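Local coordinates for nucleoporin NUP82 (Saccharomyces cerevisiae, PDB 3PBP), which serves as a structural component of the nuclear pore complex, its N-terminal beta-propeller domain forming a heterotrimer with Nup159 and Nup116 on the cytoplasmic face of the pore, at residues Ile325-Leu331 with Ser347-Arg353; Ile307-Asn312 with Leu393-Asn398; Phe290-Leu294 with Phe319-Ile325. The protein carries 1 engineered substitution. All blocks are in the same frame, centred on the assembly; numbering follows the deposited sequence.

Read from the N terminus, the chain first passes Phe290-Leu294, then the turn Ile307-Asn312, before Phe319-Ile325 closes the loop of interaction 3. Interaction 2 has opened by then and closes only at Leu393-Asn398, so interactions 2 and 3 cross; interaction 1, between Ile325-Leu331 and Ser347-Arg353, lies wholly within the span of interaction 2. Interactions 3 and 1 run in series and share Ile325 on strand 323-329. Interaction 1 joins this strand to its sheet neighbour 347-355, interaction 3 packs the loop after strand 286-288 against it, and interaction 2 seats helix 387-399 on a hairpin turn. Phe328 CZ to Ile397 CD1, 3.8 Å, connects interactions 1 and 2.

Interaction 1: residues Ile325-Leu331 with Ser347-Arg353; sequences ILLFKDL and SLVLIER
This is an antiparallel pairing of neighbouring strands, 323-329 and 347-355, within one blade of the beta-propeller, interrupted by a classic beta bulge. The segment axes approach to 4.3 Å, with 138° between their N-to-C directions. Ile325 faces Arg353 and Leu327 faces Leu350 in non-hydrogen-bonded pairs (CA-CA 4.4 and 4.6 Å). Leu326 CA and Glu352 CA, 5.3 Å apart, belong to a hydrogen-bonded pair, as do Phe328 CA and Val349 CA at 5.1 Å.

At the bulge Ile351 and Glu352 both oppose Leu326. Ile351 is the extra residue; its phi/psi of -101/-38 departs from extended values, and the register shifts by one between Leu326 and Leu327. Leu326 N donates to Glu352 O and Ile351 N to Leu326 O, both at 2.9 Å; Phe328 N to Val349 O and Val349 N to Phe328 O are both 2.8 Å.

One face carries an aliphatic row: Leu327 CD1 lies 3.7 Å from Leu348 CD1, and Leu350 CD1 lies 3.6 Å from Ile325 CB and 3.9 Å from Leu327 CD2. On the other, chi1 t carries the Phe328 ring against Ile397 of helix 387-399, while Phe328 CB meets Ile351 CD1 at 3.3 Å. Trp389 of that helix covers Leu326 and Ile351; an aromatic side chain of the Nup159 chain packs on Val349, and one on Ile351.

Next along the chain, Asp330 (chi1 p), in loop, accepts from Ser347: OG to OD2 is 2.6 Å. Backbone bonds thus fix the register, apolar side chains make most of the contact on both faces, and a short hydroxyl-carboxylate bond secures the end.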
loop_
_atom_site.group_PDB
_atom_site.type_symbol
_atom_site.label_atom_id
_atom_site.label_comp_id
_atom_site.label_asym_id
_atom_site.label_seq_id
_atom_site.Cartn_x
_atom_site.Cartn_y
_atom_site.Cartn_z
ATOM N N ILE A 325 -8.456 2.017 -14.664
ATOM C CA ILE A 325 -9.036 3.304 -14.300
ATOM C C ILE A 325 -7.902 4.240 -13.891
ATOM O O ILE A 325 -7.111 3.931 -13.002
ATOM C CB ILE A 325 -10.105 3.209 -13.158
ATOM C CG1 ILE A 325 -9.478 2.762 -11.837
ATOM C CG2 ILE A 325 -11.201 2.273 -13.568
ATOM C CD1 ILE A 325 -10.413 2.909 -10.632
ATOM N N LEU A 326 -7.807 5.369 -14.579
ATOM C CA LEU A 326 -6.778 6.353 -14.306
ATOM C C LEU A 326 -7.373 7.349 -13.326
ATOM O O LEU A 326 -8.345 8.019 -13.634
ATOM C CB LEU A 326 -6.361 7.030 -15.612
ATOM C CG LEU A 326 -5.844 6.076 -16.701
ATOM C CD1 LEU A 326 -5.300 6.879 -17.871
ATOM C CD2 LEU A 326 -4.740 5.184 -16.132
ATOM N N LEU A 327 -6.788 7.432 -12.137
ATOM C CA LEU A 327 -7.288 8.306 -11.088
ATOM C C LEU A 327 -6.369 9.482 -10.789
ATOM O O LEU A 327 -5.184 9.441 -11.087
ATOM C CB LEU A 327 -7.487 7.489 -9.815
ATOM C CG LEU A 327 -8.175 6.135 -9.987
ATOM C CD1 LEU A 327 -8.155 5.364 -8.655
ATOM C CD2 LEU A 327 -9.580 6.355 -10.483
ATOM N N PHE A 328 -6.942 10.518 -10.179
ATOM C CA PHE A 328 -6.233 11.735 -9.804
ATOM C C PHE A 328 -6.621 12.169 -8.378
ATOM O O PHE A 328 -7.805 12.295 -8.064
ATOM C CB PHE A 328 -6.579 12.844 -10.797
ATOM C CG PHE A 328 -6.022 14.184 -10.427
ATOM C CD1 PHE A 328 -4.655 14.455 -10.571
ATOM C CD2 PHE A 328 -6.858 15.176 -9.925
ATOM C CE1 PHE A 328 -4.132 15.707 -10.214
ATOM C CE2 PHE A 328 -6.352 16.419 -9.570
ATOM C CZ PHE A 328 -4.986 16.689 -9.713
ATOM N N LYS A 329 -5.625 12.395 -7.524
ATOM C CA LYS A 329 -5.857 12.814 -6.135
ATOM C C LYS A 329 -5.990 14.338 -6.034
ATOM O O LYS A 329 -4.997 15.059 -6.137
ATOM C CB LYS A 329 -4.703 12.323 -5.263
ATOM C CG LYS A 329 -4.692 12.820 -3.851
ATOM C CD LYS A 329 -3.593 12.098 -3.105
ATOM C CE LYS A 329 -3.043 12.916 -1.945
ATOM N NZ LYS A 329 -2.246 14.116 -2.358
ATOM N N ASP A 330 -7.225 14.811 -5.836
ATOM C CA ASP A 330 -7.527 16.234 -5.752
ATOM C C ASP A 330 -7.356 16.892 -4.396
ATOM O O ASP A 330 -7.115 18.099 -4.325
ATOM C CB ASP A 330 -8.954 16.516 -6.233
ATOM C CG ASP A 330 -10.018 15.790 -5.411
ATOM O OD1 ASP A 330 -11.098 16.384 -5.147
ATOM O OD2 ASP A 330 -9.792 14.615 -5.042
ATOM N N LEU A 331 -7.496 16.130 -3.315
ATOM C CA LEU A 331 -7.347 16.719 -1.992
ATOM C C LEU A 331 -5.987 16.438 -1.390
ATOM O O LEU A 331 -5.351 15.434 -1.710
ATOM C CB LEU A 331 -8.445 16.219 -1.072
ATOM C CG LEU A 331 -9.835 16.515 -1.632
ATOM C CD1 LEU A 331 -10.879 16.219 -0.572
ATOM C CD2 LEU A 331 -9.912 17.961 -2.062
ATOM N N SER A 347 -9.205 11.339 -1.054
ATOM C CA SER A 347 -10.048 11.451 -2.228
ATOM C C SER A 347 -9.368 11.301 -3.574
ATOM O O SER A 347 -8.393 11.972 -3.859
ATOM C CB SER A 347 -10.773 12.802 -2.195
ATOM O OG SER A 347 -11.302 13.125 -3.471
ATOM N N LEU A 348 -9.915 10.420 -4.399
ATOM C CA LEU A 348 -9.420 10.187 -5.743
ATOM C C LEU A 348 -10.566 10.437 -6.722
ATOM O O LEU A 348 -11.731 10.133 -6.449
ATOM C CB LEU A 348 -8.931 8.755 -5.902
ATOM C CG LEU A 348 -7.612 8.405 -5.241
ATOM C CD1 LEU A 348 -7.353 6.931 -5.438
ATOM C CD2 LEU A 348 -6.500 9.245 -5.845
ATOM N N VAL A 349 -10.223 10.980 -7.875
ATOM C CA VAL A 349 -11.203 11.283 -8.892
ATOM C C VAL A 349 -10.878 10.516 -10.165
ATOM O O VAL A 349 -9.719 10.417 -10.540
ATOM C CB VAL A 349 -11.195 12.803 -9.166
ATOM C CG1 VAL A 349 -12.060 13.131 -10.349
ATOM C CG2 VAL A 349 -11.697 13.539 -7.940
ATOM N N LEU A 350 -11.900 9.972 -10.823
ATOM C CA LEU A 350 -11.705 9.221 -12.068
ATOM C C LEU A 350 -11.550 10.164 -13.243
ATOM O O LEU A 350 -12.407 11.010 -13.461
ATOM C CB LEU A 350 -12.899 8.308 -12.356
ATOM C CG LEU A 350 -12.779 7.479 -13.640
ATOM C CD1 LEU A 350 -12.204 6.110 -13.311
ATOM C CD2 LEU A 350 -14.130 7.312 -14.278
ATOM N N ILE A 351 -10.465 10.015 -13.996
ATOM C CA ILE A 351 -10.219 10.853 -15.169
ATOM C C ILE A 351 -10.578 10.102 -16.443
ATOM O O ILE A 351 -11.107 10.679 -17.384
ATOM C CB ILE A 351 -8.746 11.279 -15.256
ATOM C CG1 ILE A 351 -8.431 12.296 -14.156
ATOM C CG2 ILE A 351 -8.465 11.880 -16.611
ATOM C CD1 ILE A 351 -6.978 12.736 -14.118
ATOM N N GLU A 352 -10.284 8.808 -16.467
ATOM C CA GLU A 352 -10.582 7.977 -17.623
ATOM C C GLU A 352 -10.569 6.475 -17.304
ATOM O O GLU A 352 -9.969 6.024 -16.324
ATOM C CB GLU A 352 -9.578 8.262 -18.749
ATOM C CG GLU A 352 -9.356 7.062 -19.674
ATOM C CD GLU A 352 -8.389 7.332 -20.800
ATOM O OE1 GLU A 352 -7.294 7.871 -20.521
ATOM O OE2 GLU A 352 -8.728 6.990 -21.958
ATOM N N ARG A 353 -11.256 5.709 -18.143
ATOM C CA ARG A 353 -11.282 4.269 -18.009
ATOM C C ARG A 353 -10.822 3.670 -19.354
ATOM O O ARG A 353 -11.234 4.122 -20.427
ATOM C CB ARG A 353 -12.682 3.781 -17.664
ATOM C CG ARG A 353 -12.713 2.296 -17.376
ATOM C CD ARG A 353 -14.104 1.790 -17.195
ATOM N NE ARG A 353 -14.083 0.361 -16.931
ATOM C CZ ARG A 353 -15.173 -0.397 -16.888
ATOM N NH1 ARG A 353 -16.364 0.152 -17.098
ATOM N NH2 ARG A 353 -15.074 -1.696 -16.635
#

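Interaction 2: residues Ile307-Asn312 with Leu393-Asn398; sequences IDNGQN and LSKSIN. Engineered in segment 393-398: Ser396 (natural residue Cys).
Ile307 lays its side chain against helix 387-399, with CG2 3.4 Å from Ser394 CB and CD1 4.2 Å from Leu393 CD2. The helical residues Leu393-Asn398 present Ser394, Ile397 and Asn398 toward a turn, Ile307-Asn312, that has no regular secondary structure. The closest CA-CA approach is 6.6 Å, between Asp308 and Ser394.

Asp308 organises the turn and also reaches the helix. With chi1 p, its OD1 accepts from Gly310 N at 2.6 Å, which defines an Asx turn, and weakly from Asn312 N at 3.4 Å. Asp308 OD2 accepts from Asn312 ND2 at 2.7 Å (175° at the hydrogen) and from Asn398 ND2 at 3.3 Å (159°), the latter being the single hydrogen bond between the segments; OD2 also lies 3.3 Å from Ser394 CB. Asn398, chi1 m, brings its amide to this carboxylate one helical turn after Ser394. Beside it, Asn312 OD1 stands 4.0 Å from Ile397 CD1, and that same oxygen is hydrogen-bonded to a basic side chain of the Nup159 chain.

Gln311, in a left-handed helical conformation (phi/psi 64/13), turns the chain tightly back to Asn312, so that Ile307 N can reach Asn312 O at 2.8 Å and close the turn. The engineered Ser396 packs on an apolar side chain of Nup159. Only 240 Å² is buried, both sides summed, so the contact is small. The arrangement is that of a beta-hairpin turn, linking adjacent blade strands 299-306 and 313-319 and stabilised by an Asx turn, with a helix inserted between strands of the next propeller sheet resting on it.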
loop_
_atom_site.group_PDB
_atom_site.type_symbol
_atom_site.label_atom_id
_atom_site.label_comp_id
_atom_site.label_asym_id
_atom_site.label_seq_id
_atom_site.Cartn_x
_atom_site.Cartn_y
_atom_site.Cartn_z
ATOM N N ILE A 307 3.531 12.611 -14.035
ATOM C CA ILE A 307 3.011 13.492 -15.079
ATOM C C ILE A 307 3.954 14.653 -15.437
ATOM O O ILE A 307 4.028 15.071 -16.590
ATOM C CB ILE A 307 1.660 14.058 -14.635
ATOM C CG1 ILE A 307 0.548 13.152 -15.120
ATOM C CG2 ILE A 307 1.459 15.462 -15.133
ATOM C CD1 ILE A 307 -0.801 13.659 -14.659
ATOM N N ASP A 308 4.658 15.186 -14.446
ATOM C CA ASP A 308 5.595 16.272 -14.688
ATOM C C ASP A 308 6.807 16.143 -13.772
ATOM O O ASP A 308 7.171 15.035 -13.387
ATOM C CB ASP A 308 4.919 17.622 -14.469
ATOM C CG ASP A 308 4.429 17.810 -13.052
ATOM O OD1 ASP A 308 4.943 17.129 -12.139
ATOM O OD2 ASP A 308 3.535 18.656 -12.851
ATOM N N ASN A 309 7.423 17.271 -13.425
ATOM C CA ASN A 309 8.602 17.271 -12.557
ATOM C C ASN A 309 8.333 17.865 -11.193
ATOM O O ASN A 309 9.265 18.297 -10.512
ATOM C CB ASN A 309 9.734 18.056 -13.206
ATOM C CG ASN A 309 10.195 17.430 -14.499
ATOM O OD1 ASN A 309 10.701 16.296 -14.509
ATOM N ND2 ASN A 309 10.017 18.155 -15.606
ATOM N N GLY A 310 7.063 17.889 -10.799
ATOM C CA GLY A 310 6.689 18.450 -9.515
ATOM C C GLY A 310 5.871 17.485 -8.686
ATOM O O GLY A 310 4.944 17.904 -7.987
ATOM N N GLN A 311 6.212 16.198 -8.765
ATOM C CA GLN A 311 5.516 15.149 -8.019
ATOM C C GLN A 311 4.050 14.945 -8.386
ATOM O O GLN A 311 3.326 14.265 -7.654
ATOM C CB GLN A 311 5.604 15.405 -6.520
ATOM C CG GLN A 311 6.978 15.258 -5.943
ATOM C CD GLN A 311 6.985 15.501 -4.453
ATOM O OE1 GLN A 311 5.951 15.833 -3.863
ATOM N NE2 GLN A 311 8.151 15.337 -3.829
ATOM N N ASN A 312 3.598 15.528 -9.496
ATOM C CA ASN A 312 2.212 15.335 -9.911
ATOM C C ASN A 312 2.098 13.954 -10.577
ATOM O O ASN A 312 2.854 13.628 -11.498
ATOM C CB ASN A 312 1.760 16.457 -10.860
ATOM C CG ASN A 312 1.456 17.770 -10.120
ATOM O OD1 ASN A 312 0.709 17.798 -9.134
ATOM N ND2 ASN A 312 2.030 18.861 -10.604
ATOM N N LEU A 393 -2.940 18.939 -18.142
ATOM C CA LEU A 393 -3.404 18.836 -16.767
ATOM C C LEU A 393 -2.390 19.403 -15.771
ATOM O O LEU A 393 -2.761 20.086 -14.820
ATOM C CB LEU A 393 -3.702 17.369 -16.435
ATOM C CG LEU A 393 -4.206 17.042 -15.026
ATOM C CD1 LEU A 393 -5.429 17.877 -14.674
ATOM C CD2 LEU A 393 -4.530 15.566 -14.961
ATOM N N SER A 394 -1.108 19.127 -15.983
ATOM C CA SER A 394 -0.100 19.632 -15.063
ATOM C C SER A 394 0.135 21.112 -15.290
ATOM O O SER A 394 0.465 21.831 -14.358
ATOM C CB SER A 394 1.216 18.863 -15.203
ATOM O OG SER A 394 1.935 19.284 -16.338
ATOM N N LYS A 395 -0.044 21.570 -16.524
ATOM C CA LYS A 395 0.147 22.986 -16.824
ATOM C C LYS A 395 -0.873 23.797 -16.056
ATOM O O LYS A 395 -0.531 24.794 -15.425
ATOM C CB LYS A 395 0.007 23.253 -18.326
ATOM C CG LYS A 395 1.148 22.654 -19.135
ATOM C CD LYS A 395 0.981 22.825 -20.642
ATOM C CE LYS A 395 2.121 22.127 -21.387
ATOM N NZ LYS A 395 1.980 22.229 -22.866
ATOM N N SER A 396 -2.125 23.363 -16.096
ATOM C CA SER A 396 -3.167 24.078 -15.387
ATOM C C SER A 396 -2.980 23.992 -13.870
ATOM O O SER A 396 -3.284 24.944 -13.153
ATOM C CB SER A 396 -4.554 23.565 -15.804
ATOM O OG SER A 396 -4.707 22.188 -15.559
ATOM N N ILE A 397 -2.468 22.865 -13.378
ATOM C CA ILE A 397 -2.250 22.729 -11.940
ATOM C C ILE A 397 -1.184 23.736 -11.539
ATOM O O ILE A 397 -1.322 24.448 -10.547
ATOM C CB ILE A 397 -1.738 21.320 -11.527
ATOM C CG1 ILE A 397 -2.808 20.258 -11.786
ATOM C CG2 ILE A 397 -1.366 21.325 -10.052
ATOM C CD1 ILE A 397 -2.386 18.864 -11.384
ATOM N N ASN A 398 -0.125 23.801 -12.337
ATOM C CA ASN A 398 0.982 24.695 -12.051
ATOM C C ASN A 398 0.721 26.155 -12.418
ATOM O O ASN A 398 1.330 27.058 -11.843
ATOM C CB ASN A 398 2.252 24.172 -12.734
ATOM C CG ASN A 398 2.681 22.792 -12.201
ATOM O OD1 ASN A 398 2.748 22.571 -10.987
ATOM N ND2 ASN A 398 2.974 21.865 -13.112
#

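Interaction 3: residues Phe290-Leu294 with Phe319-Ile325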
loop_
_atom_site.group_PDB
_atom_site.type_symbol
_atom_site.label_atom_id
_atom_site.label_comp_id
_atom_site.label_asym_id
_atom_site.label_seq_id
_atom_site.Cartn_x
_atom_site.Cartn_y
_atom_site.Cartn_z
ATOM N N PHE A 290 -17.042 6.230 -9.288
ATOM C CA PHE A 290 -16.744 4.826 -9.542
ATOM C C PHE A 290 -17.660 4.175 -10.575
ATOM O O PHE A 290 -18.883 4.205 -10.436
ATOM C CB PHE A 290 -16.821 4.022 -8.252
ATOM C CG PHE A 290 -16.291 2.635 -8.397
ATOM C CD1 PHE A 290 -14.940 2.423 -8.676
ATOM C CD2 PHE A 290 -17.136 1.540 -8.310
ATOM C CE1 PHE A 290 -14.436 1.136 -8.873
ATOM C CE2 PHE A 290 -16.643 0.247 -8.503
ATOM C CZ PHE A 290 -15.285 0.046 -8.788
ATOM N N PRO A 291 -17.075 3.558 -11.621
ATOM C CA PRO A 291 -17.798 2.880 -12.710
ATOM C C PRO A 291 -18.661 1.742 -12.186
ATOM O O PRO A 291 -18.157 0.837 -11.516
ATOM C CB PRO A 291 -16.673 2.352 -13.604
ATOM C CG PRO A 291 -15.541 3.294 -13.335
ATOM C CD PRO A 291 -15.621 3.470 -11.840
ATOM N N GLY A 292 -19.949 1.776 -12.502
ATOM C CA GLY A 292 -20.844 0.734 -12.035
ATOM C C GLY A 292 -20.473 -0.696 -12.399
ATOM O O GLY A 292 -20.598 -1.591 -11.569
ATOM N N GLU A 293 -20.012 -0.918 -13.627
ATOM C CA GLU A 293 -19.665 -2.265 -14.068
ATOM C C GLU A 293 -18.706 -2.950 -13.125
ATOM O O GLU A 293 -18.896 -4.106 -12.748
ATOM C CB GLU A 293 -18.996 -2.257 -15.446
ATOM C CG GLU A 293 -19.721 -1.527 -16.556
ATOM C CD GLU A 293 -19.147 -1.877 -17.933
ATOM O OE1 GLU A 293 -17.914 -1.756 -18.126
ATOM O OE2 GLU A 293 -19.929 -2.278 -18.826
ATOM N N LEU A 294 -17.661 -2.216 -12.761
ATOM C CA LEU A 294 -16.592 -2.723 -11.906
ATOM C C LEU A 294 -16.986 -3.305 -10.550
ATOM O O LEU A 294 -16.180 -3.984 -9.911
ATOM C CB LEU A 294 -15.524 -1.633 -11.742
ATOM C CG LEU A 294 -14.928 -1.224 -13.098
ATOM C CD1 LEU A 294 -14.109 0.049 -12.957
ATOM C CD2 LEU A 294 -14.083 -2.361 -13.657
ATOM N N PHE A 319 -8.267 -4.251 -13.158
ATOM C CA PHE A 319 -9.477 -4.976 -12.767
ATOM C C PHE A 319 -9.680 -6.257 -13.582
ATOM O O PHE A 319 -9.214 -6.353 -14.721
ATOM C CB PHE A 319 -10.693 -4.068 -12.917
ATOM C CG PHE A 319 -10.923 -3.165 -11.739
ATOM C CD1 PHE A 319 -11.545 -3.645 -10.596
ATOM C CD2 PHE A 319 -10.528 -1.827 -11.784
ATOM C CE1 PHE A 319 -11.776 -2.810 -9.508
ATOM C CE2 PHE A 319 -10.753 -0.982 -10.701
ATOM C CZ PHE A 319 -11.381 -1.477 -9.557
ATOM N N ASP A 320 -10.368 -7.231 -12.979
ATOM C CA ASP A 320 -10.668 -8.524 -13.608
ATOM C C ASP A 320 -11.106 -8.408 -15.063
ATOM O O ASP A 320 -10.697 -9.196 -15.900
ATOM C CB ASP A 320 -11.805 -9.240 -12.878
ATOM C CG ASP A 320 -11.361 -9.946 -11.636
ATOM O OD1 ASP A 320 -10.372 -10.703 -11.709
ATOM O OD2 ASP A 320 -12.023 -9.757 -10.586
ATOM N N ASP A 321 -11.966 -7.439 -15.349
ATOM C CA ASP A 321 -12.502 -7.253 -16.690
ATOM C C ASP A 321 -11.515 -6.703 -17.710
ATOM O O ASP A 321 -11.920 -6.224 -18.774
ATOM C CB ASP A 321 -13.733 -6.339 -16.626
ATOM C CG ASP A 321 -13.379 -4.890 -16.329
ATOM O OD1 ASP A 321 -12.439 -4.656 -15.536
ATOM O OD2 ASP A 321 -14.049 -3.985 -16.877
ATOM N N GLY A 322 -10.227 -6.781 -17.395
ATOM C CA GLY A 322 -9.225 -6.268 -18.313
ATOM C C GLY A 322 -9.399 -4.773 -18.502
ATOM O O GLY A 322 -9.084 -4.227 -19.557
ATOM N N SER A 323 -9.902 -4.113 -17.461
ATOM C CA SER A 323 -10.144 -2.674 -17.481
ATOM C C SER A 323 -9.094 -1.918 -16.646
ATOM O O SER A 323 -8.427 -2.483 -15.757
ATOM C CB SER A 323 -11.562 -2.389 -16.954
ATOM O OG SER A 323 -12.014 -1.088 -17.290
ATOM N N LEU A 324 -8.965 -0.629 -16.937
ATOM C CA LEU A 324 -8.002 0.233 -16.263
ATOM C C LEU A 324 -8.676 1.534 -15.881
ATOM O O LEU A 324 -9.410 2.095 -16.685
ATOM C CB LEU A 324 -6.872 0.562 -17.230
ATOM C CG LEU A 324 -5.437 0.295 -16.827
ATOM C CD1 LEU A 324 -5.287 -1.162 -16.423
ATOM C CD2 LEU A 324 -4.537 0.643 -17.994
ATOM N N ILE A 325 -8.456 2.017 -14.664
ATOM C CA ILE A 325 -9.036 3.304 -14.300
ATOM C C ILE A 325 -7.902 4.240 -13.891
ATOM O O ILE A 325 -7.111 3.931 -13.002
ATOM C CB ILE A 325 -10.105 3.209 -13.158
ATOM C CG1 ILE A 325 -9.478 2.762 -11.837
ATOM C CG2 ILE A 325 -11.201 2.273 -13.568
ATOM C CD1 ILE A 325 -10.413 2.909 -10.632
#
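Leu294, with 90 Å² buried, is the residue on which the contact centres; Phe319 (48 Å²) and Ile325 (41 Å²) receive it. Its CB points toward the opposite segment. CD2 sits over one face of the Phe319 ring, 4.2 Å from the centroid and 27° off the ring normal, a CH-pi contact; CD1 reaches Ile325 CG2 at 3.7 Å while also lying beside the ring. Leu294 thereby spans from Phe319 to Ile325. The turn between them is closed by Gly322 N, which donates to Phe319 O at 2.9 Å, and Gly322 has the positive phi (63°) that favours glycine.

Phe319 is approached a second time, by Phe290, whose CE1 is 4.1 Å from Phe319 CZ; the Phe290 ring presents its edge to that atom. Pro291 CG adds a looser apolar contact, 4.5 Å from Ile325 CG2. The segments share apolar surface rather than hydrogen bonds.

The polar groups beside this apolar patch are tied together by Arg353 of strand 347-355, which forms salt bridges with Asp321 and Glu293 and a hydrogen bond with Ser323. The loop between strands 286-288 and 299-306 thus packs beside the turn joining strands 313-319 and 323-329, all within one blade.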